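Local coordinates for protein chitinase (Paenibacillus sp. FPU-7, PDB 5GZT) that probably catalyses the random endo-hydrolysis of beta-1,4-linked N-acetylglucosamine chains in chitin and chitodextrins, at residues N480-D485 with G619-E624; S495-V500 with G530-S535; I765-V770 with H790-F795; L847-S852 with Y885-I890. All blocks are in the same frame, centred on the assembly; numbering follows the deposited sequence.

Contact 1: residues N480-D485 with G619-E624; sequences NLMTYD and GFMYWE
Asn480 and Met621 come abreast with their CA atoms 6.6 Å apart, and the directions of 480-484 and 621-623 differ by 49°. Strand 527-532 of the family 18 barrel lies between them and pairs with both strands, so no hydrogen bond joins the two segments directly and side chains make the contact. Met621 does most of the reaching: its CG is anti to the backbone N, and bends further along the unbranched chain swing the methyl CE to 3.5 Å from Leu481 O and 3.7 Å from Tyr484 OH. Its sulfur lies in a Met-aromatic contact, with SD 5.3 Å from the centroid of the Tyr484 ring and at the ring's edge. Tyr484 enters at about a right angle to Met621 and, farther along, to Trp623, whose CB is 3.7 Å from Tyr484 OH. The indole itself packs with the rings of Tyr282 and Phe308, and a cis peptide follows it, as at the end of the last barrel strand in family 18 chitinases. Methionine suits the place: its flexible chain sets a methyl by a carbonyl oxygen and a polarisable sulfur at a phenol ring, and with no directional bond across the segments, their fit rests on shape.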
loop_
_atom_site.group_PDB
_atom_site.type_symbol
_atom_site.label_atom_id
_atom_site.label_comp_id
_atom_site.label_asym_id
_atom_site.label_seq_id
_atom_site.Cartn_x
_atom_site.Cartn_y
_atom_site.Cartn_z
ATOM N N ASN B 480 1.364 -10.342 -2.409
ATOM C CA ASN B 480 0.264 -9.559 -3.021
ATOM C C ASN B 480 -0.766 -10.423 -3.735
ATOM O O ASN B 480 -0.499 -10.921 -4.834
ATOM C CB ASN B 480 0.836 -8.578 -4.006
ATOM C CG ASN B 480 1.820 -7.660 -3.377
ATOM O OD1 ASN B 480 3.002 -7.717 -3.693
ATOM N ND2 ASN B 480 1.355 -6.777 -2.521
ATOM N N LEU B 481 -1.928 -10.641 -3.119
ATOM C CA LEU B 481 -2.908 -11.543 -3.693
ATOM C C LEU B 481 -3.758 -10.881 -4.762
ATOM O O LEU B 481 -4.421 -9.882 -4.503
ATOM C CB LEU B 481 -3.826 -12.118 -2.638
ATOM C CG LEU B 481 -3.275 -12.947 -1.493
ATOM C CD1 LEU B 481 -4.385 -13.144 -0.433
ATOM C CD2 LEU B 481 -2.811 -14.281 -2.083
ATOM N N MET B 482 -3.762 -11.475 -5.932
ATOM C CA MET B 482 -4.481 -10.992 -7.086
ATOM C C MET B 482 -5.934 -11.413 -7.012
ATOM O O MET B 482 -6.421 -12.185 -7.812
ATOM C CB MET B 482 -3.789 -11.437 -8.376
ATOM C CG MET B 482 -2.500 -10.639 -8.567
ATOM S SD MET B 482 -1.690 -10.833 -10.190
ATOM C CE MET B 482 -1.303 -12.538 -10.075
ATOM N N THR B 483 -6.605 -10.847 -6.007
ATOM C CA THR B 483 -7.985 -11.131 -5.742
ATOM C C THR B 483 -8.907 -10.242 -6.652
ATOM O O THR B 483 -9.804 -9.546 -6.140
ATOM C CB THR B 483 -8.311 -10.958 -4.252
ATOM O OG1 THR B 483 -7.785 -9.719 -3.775
ATOM C CG2 THR B 483 -7.753 -12.200 -3.435
ATOM N N TYR B 484 -8.729 -10.384 -7.969
ATOM C CA TYR B 484 -9.505 -9.704 -8.992
ATOM C C TYR B 484 -9.387 -10.549 -10.231
ATOM O O TYR B 484 -8.665 -11.566 -10.204
ATOM C CB TYR B 484 -9.018 -8.277 -9.180
ATOM C CG TYR B 484 -7.532 -8.048 -9.267
ATOM C CD1 TYR B 484 -6.803 -8.488 -10.360
ATOM C CD2 TYR B 484 -6.857 -7.349 -8.264
ATOM C CE1 TYR B 484 -5.459 -8.227 -10.466
ATOM C CE2 TYR B 484 -5.502 -7.105 -8.347
ATOM C CZ TYR B 484 -4.800 -7.534 -9.443
ATOM O OH TYR B 484 -3.437 -7.271 -9.539
ATOM N N ASP B 485 -10.127 -10.218 -11.267
ATOM C CA ASP B 485 -10.421 -11.083 -12.347
ATOM C C ASP B 485 -10.863 -12.473 -11.923
ATOM O O ASP B 485 -10.599 -13.437 -12.629
ATOM C CB ASP B 485 -9.177 -11.217 -13.261
ATOM C CG ASP B 485 -8.695 -9.868 -13.760
ATOM O OD1 ASP B 485 -9.508 -8.956 -14.070
ATOM O OD2 ASP B 485 -7.478 -9.679 -13.739
ATOM N N GLY B 619 -2.318 -5.571 4.490
ATOM C CA GLY B 619 -2.809 -4.357 3.885
ATOM C C GLY B 619 -3.581 -4.592 2.580
ATOM O O GLY B 619 -4.041 -5.737 2.296
ATOM N N PHE B 620 -3.665 -3.506 1.788
ATOM C CA PHE B 620 -4.488 -3.383 0.620
ATOM C C PHE B 620 -3.614 -3.103 -0.591
ATOM O O PHE B 620 -2.881 -2.110 -0.638
ATOM C CB PHE B 620 -5.486 -2.231 0.854
ATOM C CG PHE B 620 -6.787 -2.321 0.018
ATOM C CD1 PHE B 620 -6.770 -2.561 -1.375
ATOM C CD2 PHE B 620 -8.014 -2.029 0.583
ATOM C CE1 PHE B 620 -7.950 -2.624 -2.113
ATOM C CE2 PHE B 620 -9.174 -2.087 -0.171
ATOM C CZ PHE B 620 -9.125 -2.371 -1.525
ATOM N N MET B 621 -3.679 -3.970 -1.594
ATOM C CA MET B 621 -2.957 -3.752 -2.880
ATOM C C MET B 621 -4.012 -3.447 -3.974
ATOM O O MET B 621 -5.093 -4.019 -3.921
ATOM C CB MET B 621 -2.201 -5.016 -3.310
ATOM C CG MET B 621 -1.607 -4.940 -4.707
ATOM S SD MET B 621 -2.668 -5.453 -6.042
ATOM C CE MET B 621 -2.596 -7.254 -5.944
ATOM N N TYR B 622 -3.695 -2.596 -4.947
ATOM C CA TYR B 622 -4.611 -2.378 -6.066
ATOM C C TYR B 622 -3.958 -2.107 -7.411
ATOM O O TYR B 622 -2.891 -1.506 -7.461
ATOM C CB TYR B 622 -5.576 -1.258 -5.701
ATOM C CG TYR B 622 -4.984 0.078 -5.239
ATOM C CD1 TYR B 622 -4.376 0.979 -6.125
ATOM C CD2 TYR B 622 -5.077 0.455 -3.946
ATOM C CE1 TYR B 622 -3.847 2.239 -5.663
ATOM C CE2 TYR B 622 -4.648 1.690 -3.501
ATOM C CZ TYR B 622 -4.010 2.588 -4.367
ATOM O OH TYR B 622 -3.599 3.818 -3.795
ATOM N N TRP B 623 -4.611 -2.621 -8.462
ATOM C CA TRP B 623 -4.257 -2.448 -9.838
ATOM C C TRP B 623 -5.356 -1.623 -10.487
ATOM O O TRP B 623 -6.508 -2.080 -10.469
ATOM C CB TRP B 623 -4.284 -3.796 -10.553
ATOM C CG TRP B 623 -3.973 -3.636 -11.999
ATOM C CD1 TRP B 623 -4.853 -3.454 -13.029
ATOM C CD2 TRP B 623 -2.684 -3.621 -12.569
ATOM N NE1 TRP B 623 -4.184 -3.318 -14.198
ATOM C CE2 TRP B 623 -2.846 -3.398 -13.959
ATOM C CE3 TRP B 623 -1.411 -3.769 -12.063
ATOM C CZ2 TRP B 623 -1.768 -3.294 -14.829
ATOM C CZ3 TRP B 623 -0.310 -3.662 -12.957
ATOM C CH2 TRP B 623 -0.500 -3.473 -14.306
ATOM N N GLU B 624 -5.086 -0.435 -11.033
ATOM C CA GLU B 624 -3.861 0.318 -10.861
ATOM C C GLU B 624 -4.242 1.803 -10.715
ATOM O O GLU B 624 -5.346 2.226 -11.101
ATOM C CB GLU B 624 -2.820 0.059 -11.986
ATOM C CG GLU B 624 -3.296 0.031 -13.452
ATOM C CD GLU B 624 -3.348 1.401 -14.101
ATOM O OE1 GLU B 624 -3.522 1.419 -15.295
ATOM O OE2 GLU B 624 -3.275 2.448 -13.422
#

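Contact 2: residues S495-V500 with G530-S535; sequences SHHTAV and GGAFYS
His497 reaches Ala532 and Tyr534 from the long loop that follows strand 478-481, and so packs that loop onto strand 527-532 of the family 18 TIM barrel and the start of strand 534-538. From CB, a chi1 of 102°, well off a staggered position, swings the imidazole toward this strand junction. On one branch, ND1 has a hydrogen-bonding partner elsewhere in the protein. Next to it, CE1 comes edge-on to the backbone, 3.0 Å from Tyr534 O, which lies in the ring plane, while Ser535 CA is 3.8 Å from the same carbon. At the tip, NE2 is 3.6 Å from Ala532 CB and 3.7 Å from Tyr534 CE2; a small alanine suits a place so close to the ring. The imidazole and the phenol ring meet obliquely, their planes at 37°. Tyr534 is itself fixed by a hydrogen bond from its OH group to Asp485 OD1. Thr498 serves in two ways. Its OG1, anti to the backbone N, belongs to Thr483 O and Lys608 NZ, although it passes 3.8 Å from Gly530 O. The other branch turns back on its neighbour, with CG2 3.9 Å above the centre of the His497 ring.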
loop_
_atom_site.group_PDB
_atom_site.type_symbol
_atom_site.label_atom_id
_atom_site.label_comp_id
_atom_site.label_asym_id
_atom_site.label_seq_id
_atom_site.Cartn_x
_atom_site.Cartn_y
_atom_site.Cartn_z
ATOM N N SER B 495 -20.891 -12.859 -12.771
ATOM C CA SER B 495 -20.639 -12.831 -11.353
ATOM C C SER B 495 -19.738 -11.682 -11.008
ATOM O O SER B 495 -19.499 -10.794 -11.806
ATOM C CB SER B 495 -20.052 -14.197 -10.875
ATOM O OG SER B 495 -20.126 -14.313 -9.438
ATOM N N HIS B 496 -19.289 -11.630 -9.772
ATOM C CA HIS B 496 -18.371 -10.572 -9.278
ATOM C C HIS B 496 -16.977 -10.947 -9.553
ATOM O O HIS B 496 -16.594 -12.128 -9.361
ATOM C CB HIS B 496 -18.510 -10.386 -7.756
ATOM C CG HIS B 496 -19.902 -10.102 -7.322
ATOM N ND1 HIS B 496 -20.586 -8.966 -7.720
ATOM C CD2 HIS B 496 -20.770 -10.814 -6.569
ATOM C CE1 HIS B 496 -21.827 -9.017 -7.260
ATOM N NE2 HIS B 496 -21.957 -10.113 -6.522
ATOM N N HIS B 497 -16.161 -10.005 -10.021
ATOM C CA HIS B 497 -14.740 -10.274 -10.310
ATOM C C HIS B 497 -13.779 -10.002 -9.163
ATOM O O HIS B 497 -12.625 -10.497 -9.212
ATOM C CB HIS B 497 -14.299 -9.565 -11.624
ATOM C CG HIS B 497 -13.507 -8.313 -11.480
ATOM N ND1 HIS B 497 -14.052 -7.043 -11.608
ATOM C CD2 HIS B 497 -12.176 -8.132 -11.386
ATOM C CE1 HIS B 497 -13.096 -6.142 -11.512
ATOM N NE2 HIS B 497 -11.941 -6.787 -11.411
ATOM N N THR B 498 -14.203 -9.208 -8.174
ATOM C CA THR B 498 -13.287 -8.780 -7.146
ATOM C C THR B 498 -14.032 -8.617 -5.801
ATOM O O THR B 498 -13.687 -7.817 -4.971
ATOM C CB THR B 498 -12.431 -7.579 -7.556
ATOM O OG1 THR B 498 -11.338 -7.387 -6.601
ATOM C CG2 THR B 498 -13.263 -6.284 -7.666
ATOM N N ALA B 499 -15.023 -9.473 -5.583
ATOM C CA ALA B 499 -15.820 -9.346 -4.349
ATOM C C ALA B 499 -15.105 -9.731 -3.077
ATOM O O ALA B 499 -14.229 -10.603 -3.109
ATOM C CB ALA B 499 -17.051 -10.192 -4.486
ATOM N N VAL B 500 -15.503 -9.109 -1.975
ATOM C CA VAL B 500 -14.937 -9.418 -0.688
ATOM C C VAL B 500 -15.377 -10.845 -0.225
ATOM O O VAL B 500 -14.547 -11.570 0.286
ATOM C CB VAL B 500 -15.371 -8.439 0.408
ATOM C CG1 VAL B 500 -14.656 -8.721 1.671
ATOM C CG2 VAL B 500 -15.066 -7.017 0.055
ATOM N N GLY B 530 -6.000 -7.946 -2.640
ATOM C CA GLY B 530 -6.087 -7.169 -3.898
ATOM C C GLY B 530 -7.482 -6.548 -4.215
ATOM O O GLY B 530 -8.545 -7.144 -3.967
ATOM N N GLY B 531 -7.443 -5.345 -4.756
ATOM C CA GLY B 531 -8.622 -4.673 -5.287
ATOM C C GLY B 531 -8.303 -4.153 -6.684
ATOM O O GLY B 531 -7.127 -4.107 -7.094
ATOM N N ALA B 532 -9.343 -3.791 -7.406
ATOM C CA ALA B 532 -9.220 -3.347 -8.797
ATOM C C ALA B 532 -9.877 -2.007 -9.068
ATOM O O ALA B 532 -11.003 -1.763 -8.591
ATOM C CB ALA B 532 -9.817 -4.395 -9.697
ATOM N N PHE B 533 -9.263 -1.179 -9.916
ATOM C CA PHE B 533 -9.795 0.099 -10.312
ATOM C C PHE B 533 -10.346 -0.007 -11.696
ATOM O O PHE B 533 -10.406 1.009 -12.486
ATOM C CB PHE B 533 -8.761 1.220 -10.201
ATOM C CG PHE B 533 -8.329 1.577 -8.777
ATOM C CD1 PHE B 533 -8.708 0.889 -7.654
ATOM C CD2 PHE B 533 -7.491 2.697 -8.603
ATOM C CE1 PHE B 533 -8.302 1.262 -6.401
ATOM C CE2 PHE B 533 -7.063 3.071 -7.345
ATOM C CZ PHE B 533 -7.422 2.321 -6.251
ATOM N N TYR B 534 -10.847 -1.215 -12.000
ATOM C CA TYR B 534 -11.461 -1.501 -13.269
ATOM C C TYR B 534 -12.527 -2.574 -13.089
ATOM O O TYR B 534 -12.644 -3.194 -11.993
ATOM C CB TYR B 534 -10.384 -1.882 -14.311
ATOM C CG TYR B 534 -9.788 -3.240 -13.998
ATOM C CD1 TYR B 534 -8.774 -3.377 -13.086
ATOM C CD2 TYR B 534 -10.341 -4.393 -14.533
ATOM C CE1 TYR B 534 -8.304 -4.665 -12.704
ATOM C CE2 TYR B 534 -9.852 -5.662 -14.191
ATOM C CZ TYR B 534 -8.833 -5.778 -13.263
ATOM O OH TYR B 534 -8.406 -7.029 -12.910
ATOM N N SER B 535 -13.386 -2.706 -14.085
ATOM C CA SER B 535 -14.467 -3.628 -14.069
ATOM C C SER B 535 -14.231 -4.794 -15.054
ATOM O O SER B 535 -13.432 -4.653 -16.005
ATOM C CB SER B 535 -15.722 -2.933 -14.534
ATOM O OG SER B 535 -15.558 -2.385 -15.826
#

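Contact 3: residues I765-V770 with H790-F795; sequences ILLGYV and HINYAF
Tyr769 and Asn792 both hold CG anti to the carbonyl carbon, with chi1 at -88° and -79°, which lays the asparagine side chain over one face of the phenol ring. They sit side by side on the first two parallel strands of the second family 18 TIM barrel. Asn792 CB makes a CH-pi contact 3.9 Å from the ring centroid, and ND2 continues across to 3.4 Å from Tyr769 CZ, its amide nearly perpendicular to the ring. Ala794 CB lies at the ring edge, while the hydroxyl is hydrogen-bonded to Asp893 OD2. An alanine in place of Tyr769 would probably leave Asp893 without this hydrogen bond and Asn792 with no ring to lie on. On the same face of the sheet, Leu767 CD1 is 3.7 Å from Asn792 OD1, and the imidazole of His790, hydrogen-bonded through NE2 to Glu938 OE2, receives Ile765 CG2 at 3.5 Å from CE1. The opposite face is apolar where Val770 and Ile791 meet, their CG2 methyls 3.5 Å apart; branched side chains suit such a strand surface. Five backbone hydrogen bonds zip the strands together, among them Val770 N to Asn792 O at 2.9 Å, almost perfectly straight at 177°.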
loop_
_atom_site.group_PDB
_atom_site.type_symbol
_atom_site.label_atom_id
_atom_site.label_comp_id
_atom_site.label_asym_id
_atom_site.label_seq_id
_atom_site.Cartn_x
_atom_site.Cartn_y
_atom_site.Cartn_z
ATOM N N ILE B 765 -25.190 38.618 -5.002
ATOM C CA ILE B 765 -24.596 39.934 -5.026
ATOM C C ILE B 765 -23.351 39.964 -5.899
ATOM O O ILE B 765 -22.721 38.900 -6.199
ATOM C CB ILE B 765 -24.297 40.443 -3.603
ATOM C CG1 ILE B 765 -23.190 39.644 -2.947
ATOM C CG2 ILE B 765 -25.555 40.364 -2.775
ATOM C CD1 ILE B 765 -22.718 40.245 -1.610
ATOM N N LEU B 766 -23.030 41.167 -6.336
ATOM C CA LEU B 766 -21.823 41.470 -6.998
ATOM C C LEU B 766 -21.216 42.698 -6.336
ATOM O O LEU B 766 -21.684 43.867 -6.584
ATOM C CB LEU B 766 -22.132 41.701 -8.508
ATOM C CG LEU B 766 -20.954 41.349 -9.444
ATOM C CD1 LEU B 766 -21.365 41.467 -10.925
ATOM C CD2 LEU B 766 -19.687 42.095 -9.189
ATOM N N LEU B 767 -20.133 42.479 -5.603
ATOM C CA LEU B 767 -19.551 43.532 -4.733
ATOM C C LEU B 767 -18.192 43.923 -5.259
ATOM O O LEU B 767 -17.350 43.065 -5.467
ATOM C CB LEU B 767 -19.460 42.989 -3.305
ATOM C CG LEU B 767 -19.006 43.985 -2.253
ATOM C CD1 LEU B 767 -19.592 43.643 -0.857
ATOM C CD2 LEU B 767 -17.510 44.091 -2.200
ATOM N N GLY B 768 -17.990 45.226 -5.508
ATOM C CA GLY B 768 -16.727 45.730 -5.891
ATOM C C GLY B 768 -16.117 46.564 -4.812
ATOM O O GLY B 768 -16.808 47.430 -4.238
ATOM N N TYR B 769 -14.860 46.299 -4.501
ATOM C CA TYR B 769 -14.085 47.217 -3.694
ATOM C C TYR B 769 -13.704 48.415 -4.554
ATOM O O TYR B 769 -13.239 48.236 -5.680
ATOM C CB TYR B 769 -12.827 46.585 -3.153
ATOM C CG TYR B 769 -12.982 45.868 -1.840
ATOM C CD1 TYR B 769 -12.835 46.544 -0.643
ATOM C CD2 TYR B 769 -13.281 44.508 -1.785
ATOM C CE1 TYR B 769 -12.959 45.878 0.571
ATOM C CE2 TYR B 769 -13.429 43.843 -0.578
ATOM C CZ TYR B 769 -13.265 44.523 0.607
ATOM O OH TYR B 769 -13.414 43.906 1.839
ATOM N N VAL B 770 -13.975 49.603 -4.047
ATOM C CA VAL B 770 -13.691 50.878 -4.693
ATOM C C VAL B 770 -12.650 51.640 -3.810
ATOM O O VAL B 770 -12.908 51.983 -2.678
ATOM C CB VAL B 770 -14.951 51.676 -4.889
ATOM C CG1 VAL B 770 -14.610 53.032 -5.429
ATOM C CG2 VAL B 770 -15.931 50.906 -5.839
ATOM N N HIS B 790 -23.274 45.989 -4.941
ATOM C CA HIS B 790 -22.638 46.453 -3.685
ATOM C C HIS B 790 -21.300 47.077 -4.011
ATOM O O HIS B 790 -20.595 46.680 -4.952
ATOM C CB HIS B 790 -22.421 45.331 -2.628
ATOM C CG HIS B 790 -23.659 44.781 -1.988
ATOM N ND1 HIS B 790 -24.613 44.083 -2.674
ATOM C CD2 HIS B 790 -24.117 44.860 -0.694
ATOM C CE1 HIS B 790 -25.593 43.747 -1.858
ATOM N NE2 HIS B 790 -25.298 44.197 -0.644
ATOM N N ILE B 791 -20.957 48.070 -3.229
ATOM C CA ILE B 791 -19.612 48.621 -3.140
ATOM C C ILE B 791 -19.093 48.631 -1.754
ATOM O O ILE B 791 -19.826 49.062 -0.836
ATOM C CB ILE B 791 -19.644 50.088 -3.618
ATOM C CG1 ILE B 791 -19.849 50.126 -5.154
ATOM C CG2 ILE B 791 -18.294 50.788 -3.251
ATOM C CD1 ILE B 791 -20.139 51.502 -5.726
ATOM N N ASN B 792 -17.856 48.211 -1.560
ATOM C CA ASN B 792 -17.150 48.519 -0.338
ATOM C C ASN B 792 -16.154 49.693 -0.561
ATOM O O ASN B 792 -15.312 49.598 -1.419
ATOM C CB ASN B 792 -16.309 47.335 0.209
ATOM C CG ASN B 792 -17.134 46.280 0.955
ATOM O OD1 ASN B 792 -18.335 46.422 1.158
ATOM N ND2 ASN B 792 -16.507 45.152 1.223
ATOM N N TYR B 793 -16.250 50.786 0.190
ATOM C CA TYR B 793 -15.300 51.904 0.076
ATOM C C TYR B 793 -14.128 51.660 0.984
ATOM O O TYR B 793 -14.303 51.579 2.186
ATOM C CB TYR B 793 -15.984 53.227 0.439
ATOM C CG TYR B 793 -15.137 54.431 0.231
ATOM C CD1 TYR B 793 -14.940 54.974 -1.050
ATOM C CD2 TYR B 793 -14.472 55.017 1.300
ATOM C CE1 TYR B 793 -14.142 56.123 -1.247
ATOM C CE2 TYR B 793 -13.659 56.179 1.115
ATOM C CZ TYR B 793 -13.503 56.719 -0.149
ATOM O OH TYR B 793 -12.746 57.842 -0.263
ATOM N N ALA B 794 -12.934 51.441 0.401
ATOM C CA ALA B 794 -11.700 51.195 1.110
ATOM C C ALA B 794 -10.920 52.532 1.255
ATOM O O ALA B 794 -10.678 53.151 0.248
ATOM C CB ALA B 794 -10.890 50.246 0.261
ATOM N N PHE B 795 -10.637 53.067 2.442
ATOM C CA PHE B 795 -11.075 52.528 3.713
ATOM C C PHE B 795 -11.297 53.704 4.645
ATOM O O PHE B 795 -10.828 54.810 4.377
ATOM C CB PHE B 795 -10.054 51.663 4.353
ATOM C CG PHE B 795 -9.711 50.382 3.649
ATOM C CD1 PHE B 795 -10.464 49.253 3.866
ATOM C CD2 PHE B 795 -8.477 50.244 2.971
ATOM C CE1 PHE B 795 -10.126 48.032 3.258
ATOM C CE2 PHE B 795 -8.118 49.034 2.393
ATOM C CZ PHE B 795 -8.949 47.901 2.531
#

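Contact 4: residues L847-S852 with Y885-I890; sequences LKVLVS and YGFDGI
Phe887 packs against Val851 at the tight end of the contact: with CG anti to the carbonyl carbon (chi1 -71°), the ring lies against Val851, whose CB stands over its centre, 3.6 Å from the centroid and only 3° off the normal. Val849 CG1 reaches the same ring, 3.9 Å from Phe887 CE1, and Val849 O lies at its edge. Phe881 of helix 868-884 and Phe834 add to the apolar surroundings. An alanine at Phe887 would probably open a gap beside Val851 and cost Phe834 one of its ring contacts. Tightness extends to Gly889, where a CB would press on Leu850 CD2. In the middle, Asp888 takes both backbone polar atoms of Val849: Asp888 N gives a 2.8 Å bond to Val849 O, and Val849 N gives a nearly straight one, 3.0 Å long, to the anti side of Asp888 OD2. In sequence Asp888 opens the DxxDxDxE signature of family 18, which continues through Asp891 and Asp893 along barrel strand 889-893. Its carboxylate also makes salt bridges with Lys841 NZ at OD2 and Lys935 NZ at OD1. The looser side belongs to Lys848. Its long, partly exposed chain makes no direct salt bridge with Asp888, and a water joins the segments instead, accepting from Lys848 NZ at 2.7 Å and donating to Asp888 O at 2.6 Å.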
loop_
_atom_site.group_PDB
_atom_site.type_symbol
_atom_site.label_atom_id
_atom_site.label_comp_id
_atom_site.label_asym_id
_atom_site.label_seq_id
_atom_site.Cartn_x
_atom_site.Cartn_y
_atom_site.Cartn_z
ATOM N N LEU B 847 -28.405 50.070 -5.456
ATOM C CA LEU B 847 -27.019 49.919 -5.035
ATOM C C LEU B 847 -26.870 50.085 -3.522
ATOM O O LEU B 847 -27.458 50.991 -2.976
ATOM C CB LEU B 847 -26.171 50.951 -5.720
ATOM C CG LEU B 847 -24.682 50.956 -5.427
ATOM C CD1 LEU B 847 -23.998 49.662 -5.863
ATOM C CD2 LEU B 847 -24.064 52.094 -6.167
ATOM N N LYS B 848 -26.109 49.220 -2.886
ATOM C CA LYS B 848 -25.629 49.389 -1.513
ATOM C C LYS B 848 -24.163 49.742 -1.461
ATOM O O LYS B 848 -23.328 49.079 -2.054
ATOM C CB LYS B 848 -26.009 48.131 -0.681
ATOM C CG LYS B 848 -27.569 48.045 -0.666
ATOM C CD LYS B 848 -28.148 46.873 0.042
ATOM C CE LYS B 848 -29.561 47.160 0.640
ATOM N NZ LYS B 848 -29.588 46.715 2.106
ATOM N N VAL B 849 -23.847 50.796 -0.726
ATOM C CA VAL B 849 -22.482 51.235 -0.535
ATOM C C VAL B 849 -22.153 51.169 0.950
ATOM O O VAL B 849 -22.743 51.905 1.731
ATOM C CB VAL B 849 -22.346 52.681 -1.005
ATOM C CG1 VAL B 849 -20.910 53.069 -0.996
ATOM C CG2 VAL B 849 -22.916 52.827 -2.417
ATOM N N LEU B 850 -21.151 50.374 1.307
ATOM C CA LEU B 850 -20.765 50.165 2.670
ATOM C C LEU B 850 -19.399 50.819 2.849
ATOM O O LEU B 850 -18.605 50.964 1.919
ATOM C CB LEU B 850 -20.632 48.686 2.997
ATOM C CG LEU B 850 -21.908 47.850 3.125
ATOM C CD1 LEU B 850 -22.254 47.328 1.760
ATOM C CD2 LEU B 850 -21.591 46.672 4.047
ATOM N N VAL B 851 -19.120 51.218 4.069
ATOM C CA VAL B 851 -17.771 51.657 4.423
ATOM C C VAL B 851 -16.992 50.500 4.985
ATOM O O VAL B 851 -17.473 49.836 5.888
ATOM C CB VAL B 851 -17.805 52.888 5.393
ATOM C CG1 VAL B 851 -18.566 52.628 6.721
ATOM C CG2 VAL B 851 -16.410 53.294 5.760
ATOM N N SER B 852 -15.806 50.223 4.414
ATOM C CA SER B 852 -14.923 49.263 4.952
ATOM C C SER B 852 -13.995 49.977 5.911
ATOM O O SER B 852 -13.208 50.838 5.486
ATOM C CB SER B 852 -14.087 48.576 3.876
ATOM O OG SER B 852 -14.943 47.827 3.034
ATOM N N TYR B 885 -21.567 60.184 6.149
ATOM C CA TYR B 885 -21.210 60.086 4.730
ATOM C C TYR B 885 -22.141 59.277 3.852
ATOM O O TYR B 885 -21.822 58.970 2.695
ATOM C CB TYR B 885 -19.745 59.634 4.651
ATOM C CG TYR B 885 -18.860 60.633 5.409
ATOM C CD1 TYR B 885 -18.774 61.996 5.002
ATOM C CD2 TYR B 885 -18.151 60.252 6.517
ATOM C CE1 TYR B 885 -17.954 62.904 5.689
ATOM C CE2 TYR B 885 -17.365 61.119 7.217
ATOM C CZ TYR B 885 -17.240 62.440 6.788
ATOM O OH TYR B 885 -16.394 63.253 7.547
ATOM N N GLY B 886 -23.325 58.964 4.353
ATOM C CA GLY B 886 -24.332 58.399 3.476
ATOM C C GLY B 886 -24.145 56.886 3.144
ATOM O O GLY B 886 -24.609 56.432 2.143
ATOM N N PHE B 887 -23.506 56.137 4.004
ATOM C CA PHE B 887 -23.331 54.652 3.814
ATOM C C PHE B 887 -24.549 53.839 4.168
ATOM O O PHE B 887 -25.394 54.239 5.021
ATOM C CB PHE B 887 -22.067 54.202 4.570
ATOM C CG PHE B 887 -20.807 54.683 3.927
ATOM C CD1 PHE B 887 -20.376 54.155 2.746
ATOM C CD2 PHE B 887 -20.061 55.744 4.504
ATOM C CE1 PHE B 887 -19.185 54.536 2.181
ATOM C CE2 PHE B 887 -18.934 56.206 3.897
ATOM C CZ PHE B 887 -18.513 55.627 2.698
ATOM N N ASP B 888 -24.647 52.640 3.577
ATOM C CA ASP B 888 -25.779 51.711 3.751
ATOM C C ASP B 888 -25.403 50.490 4.634
ATOM O O ASP B 888 -26.229 49.575 4.853
ATOM C CB ASP B 888 -26.234 51.200 2.395
ATOM C CG ASP B 888 -26.606 52.334 1.448
ATOM O OD1 ASP B 888 -27.259 53.211 1.892
ATOM O OD2 ASP B 888 -26.158 52.353 0.285
ATOM N N GLY B 889 -24.195 50.533 5.186
ATOM C CA GLY B 889 -23.732 49.505 6.080
ATOM C C GLY B 889 -22.275 49.636 6.379
ATOM O O GLY B 889 -21.646 50.650 5.995
ATOM N N ILE B 890 -21.787 48.732 7.203
ATOM C CA ILE B 890 -20.403 48.710 7.644
ATOM C C ILE B 890 -19.767 47.319 7.336
ATOM O O ILE B 890 -20.320 46.249 7.638
ATOM C CB ILE B 890 -20.327 49.018 9.177
ATOM C CG1 ILE B 890 -20.660 50.468 9.451
ATOM C CG2 ILE B 890 -18.927 48.764 9.729
ATOM C CD1 ILE B 890 -21.021 50.734 10.912
HETATM O O HOH W 1 -28.304 48.511 3.712
#

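In the fold
The four contacts fall into two pairs, one in each family 18 region of the chain. Contacts 1 and 2 have centres 9 Å apart and meet around strand 527-532, the neighbour of both 478-481 and 619-623; in sequence, contact 2 is nested within the loop that contact 1 closes. Contacts 3 and 4 follow in series, also 9 Å apart between centres, and join through the neighbouring strands 790-799 and 848-854, so that strands 765-771, 790-799, 848-854 and 889-893 run consecutively in the second barrel. Between the pairs, centres are about 55 to 62 Å apart, with the immunoglobulin-like region intervening in sequence. The protein thus carries two separate barrels, consistent with two chitin-cleaving units.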